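Local coordinates for hypothetical Thioesterase Protein SP_1851 (Streptococcus pneumoniae serotype 4, PDB 4XY5), which probably hydrolyses thioesters, perhaps of acyl-coenzyme A type, as a PaaI-like member of the thioesterase superfamily, at the interface of chains A and B. Numbering follows the deposited sequence. Chains: chain A/B, Hypothetical Thioesterase Protein SP_1851.

The interface of chains A and B. Residues chain A 9-12; chain B 15, 20, 56, 60.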
ATOM      1  N   PHE A   9     -20.890  18.409   5.775  1.00 30.65           N
ATOM      2  CA  PHE A   9     -20.098  17.812   6.847  1.00 26.47           C
ATOM      3  C   PHE A   9     -19.072  18.823   7.345  1.00 26.93           C
ATOM      4  O   PHE A   9     -18.668  19.723   6.609  1.00 25.26           O
ATOM      5  CB  PHE A   9     -19.416  16.512   6.382  1.00 29.10           C
ATOM      6  CG  PHE A   9     -18.675  16.641   5.084  1.00 27.65           C
ATOM      7  CD1 PHE A   9     -17.407  17.201   5.042  1.00 24.98           C
ATOM      8  CD2 PHE A   9     -19.242  16.184   3.903  1.00 21.68           C
ATOM      9  CE1 PHE A   9     -16.726  17.319   3.840  1.00 17.73           C
ATOM     10  CE2 PHE A   9     -18.568  16.297   2.708  1.00 26.81           C
ATOM     11  CZ  PHE A   9     -17.310  16.868   2.677  1.00 23.28           C
ATOM     12  N   ASP A  10     -18.675  18.698   8.607  1.00 26.88           N
ATOM     13  CA  ASP A  10     -17.732  19.642   9.193  1.00 25.52           C
ATOM     14  C   ASP A  10     -16.304  19.252   8.863  1.00 20.67           C
ATOM     15  O   ASP A  10     -16.058  18.179   8.331  1.00 24.19           O
ATOM     16  CB  ASP A  10     -17.891  19.723  10.711  1.00 28.50           C
ATOM     17  CG  ASP A  10     -19.234  20.267  11.126  1.00 38.79           C
ATOM     18  OD1 ASP A  10     -19.600  21.367  10.649  1.00 38.47           O
ATOM     19  OD2 ASP A  10     -19.907  19.601  11.939  1.00 43.42           O
ATOM     20  N   ALA A  11     -15.371  20.140   9.179  1.00 21.89           N
ATOM     21  CA  ALA A  11     -13.966  19.843   8.984  1.00 19.43           C
ATOM     22  C   ALA A  11     -13.564  18.635   9.823  1.00 20.59           C
ATOM     23  O   ALA A  11     -14.147  18.370  10.877  1.00 17.00           O
ATOM     24  CB  ALA A  11     -13.117  21.048   9.339  1.00 17.55           C
ATOM     25  N   ILE A  12     -12.583  17.894   9.318  1.00 13.72           N
ATOM     26  CA  ILE A  12     -11.958  16.796  10.033  1.00 15.06           C
ATOM     27  C   ILE A  12     -10.614  17.310  10.511  1.00 15.69           C
ATOM     28  O   ILE A  12      -9.817  17.784   9.711  1.00 14.23           O
ATOM     29  CB  ILE A  12     -11.790  15.562   9.124  1.00 12.60           C
ATOM     30  CG1 ILE A  12     -13.168  15.074   8.672  1.00 15.55           C
ATOM     31  CG2 ILE A  12     -11.021  14.450   9.833  1.00 12.61           C
ATOM     32  CD1 ILE A  12     -13.229  14.731   7.207  1.00 18.96           C
TER
ATOM     33  N   PHE B  15     -11.155  20.170   4.923  1.00 10.68           N
ATOM     34  CA  PHE B  15     -12.539  20.564   4.615  1.00 10.89           C
ATOM     35  C   PHE B  15     -13.055  21.724   5.475  1.00 13.68           C
ATOM     36  O   PHE B  15     -14.225  21.755   5.873  1.00 15.36           O
ATOM     37  CB  PHE B  15     -13.489  19.368   4.713  1.00 12.16           C
ATOM     38  CG  PHE B  15     -13.168  18.263   3.729  1.00  9.90           C
ATOM     39  CD1 PHE B  15     -13.578  18.358   2.413  1.00 13.23           C
ATOM     40  CD2 PHE B  15     -12.464  17.138   4.135  1.00 10.03           C
ATOM     41  CE1 PHE B  15     -13.282  17.345   1.503  1.00 14.01           C
ATOM     42  CE2 PHE B  15     -12.170  16.129   3.241  1.00 10.89           C
ATOM     43  CZ  PHE B  15     -12.572  16.234   1.924  1.00 10.06           C
ATOM     44  N   ILE B  20     -18.953  20.436  -3.381  1.00 16.38           N
ATOM     45  CA  ILE B  20     -19.240  19.179  -4.059  1.00 18.21           C
ATOM     46  C   ILE B  20     -19.752  19.493  -5.459  1.00 25.22           C
ATOM     47  O   ILE B  20     -20.790  20.137  -5.612  1.00 23.53           O
ATOM     48  CB  ILE B  20     -20.267  18.333  -3.300  1.00 19.34           C
ATOM     49  CG1 ILE B  20     -19.820  18.125  -1.847  1.00 20.96           C
ATOM     50  CG2 ILE B  20     -20.463  17.000  -3.986  1.00 21.36           C
ATOM     51  CD1 ILE B  20     -20.716  17.170  -1.072  1.00 22.51           C
ATOM     52  N   GLN B  56     -12.220  11.081   2.580  1.00  9.01           N
ATOM     53  CA  GLN B  56     -13.581  11.593   2.634  1.00 11.77           C
ATOM     54  C   GLN B  56     -14.306  11.359   1.302  1.00 13.23           C
ATOM     55  O   GLN B  56     -15.460  10.909   1.269  1.00 12.97           O
ATOM     56  CB  GLN B  56     -13.559  13.072   2.988  1.00 11.71           C
ATOM     57  CG  GLN B  56     -14.936  13.703   3.147  1.00 14.25           C
ATOM     58  CD  GLN B  56     -15.708  13.182   4.350  1.00 18.36           C
ATOM     59  OE1 GLN B  56     -15.230  12.337   5.119  1.00 15.99           O
ATOM     60  NE2 GLN B  56     -16.926  13.684   4.510  1.00 25.80           N
ATOM     61  N   LEU B  60     -17.664   9.226   0.246  1.00 12.67           N
ATOM     62  CA  LEU B  60     -18.734   9.794  -0.575  1.00 13.92           C
ATOM     63  C   LEU B  60     -19.058   8.891  -1.764  1.00 17.31           C
ATOM     64  O   LEU B  60     -20.218   8.735  -2.123  1.00 18.57           O
ATOM     65  CB  LEU B  60     -18.368  11.197  -1.053  1.00 14.63           C
ATOM     66  CG  LEU B  60     -18.332  12.235   0.073  1.00 15.99           C
ATOM     67  CD1 LEU B  60     -17.827  13.557  -0.465  1.00 15.32           C
ATOM     68  CD2 LEU B  60     -19.707  12.394   0.700  1.00 20.21           C
TER
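A:Phe9 reaches across to B:Phe15 and B:Gln56 at a two-fold interface of a hot-dog thioesterase, where the N-terminal segment of one subunit lies against the long helix 47-64 of the other. Such folds commonly pair, so this may belong to a biological dimer; the deposited assembly holds four copies.

The aromatic contact is edge-to-face, with the two ring planes 85° apart and the centroids 5.2 Å from each other. A:Phe9 supplies the edge: its CE1 points into the face of B:Phe15 near CG and CD1, coming to 3.6 Å from CD1. B:Phe15 CB lies in the plane of the A:Phe9 ring, beside the same edge.

An amide-on-ring contact forms over one face of A:Phe9. B:Gln56 rises from its helix to meet that face and sets NE2 over the ring centre, 3.5 Å from CD2 of A:Phe9. The amide plane stands at 65° to the ring rather than stacking flat, an arrangement that could direct the N-H trans to OE1 toward the pi cloud, although hydrogens are not seen. B:Gln56 CG lies anti to the backbone N, and the bend at chi2 (67°) carries the amide up to the ring. Aliphatic CG lies over the CE1–CZ side of the same face, 4.0 Å from A:Phe9 CZ.

Apolar contacts flank the two rings. A:Ile12 extends parallel to B:Phe15, and its terminal CD1 lies 4.0 Å from CD2 of that ring. The same methyl also makes a van der Waals contact with the B:Gln56 amide, where the two side chains cross at an angle, 3.8 Å from OE1. B:Leu60, one helical turn beyond B:Gln56, and B:Ile20, on strand 19-24, each place CD1 at the margin of A:Phe9 near CE2, on opposite sides of the ring plane and at the outer limit of contact; B:Leu60 CD1, on the amide side, is 4.3 Å from CE2. At the periphery, A:Ala11 CB lies 3.7 Å from the backbone carbonyl O of B:Phe15.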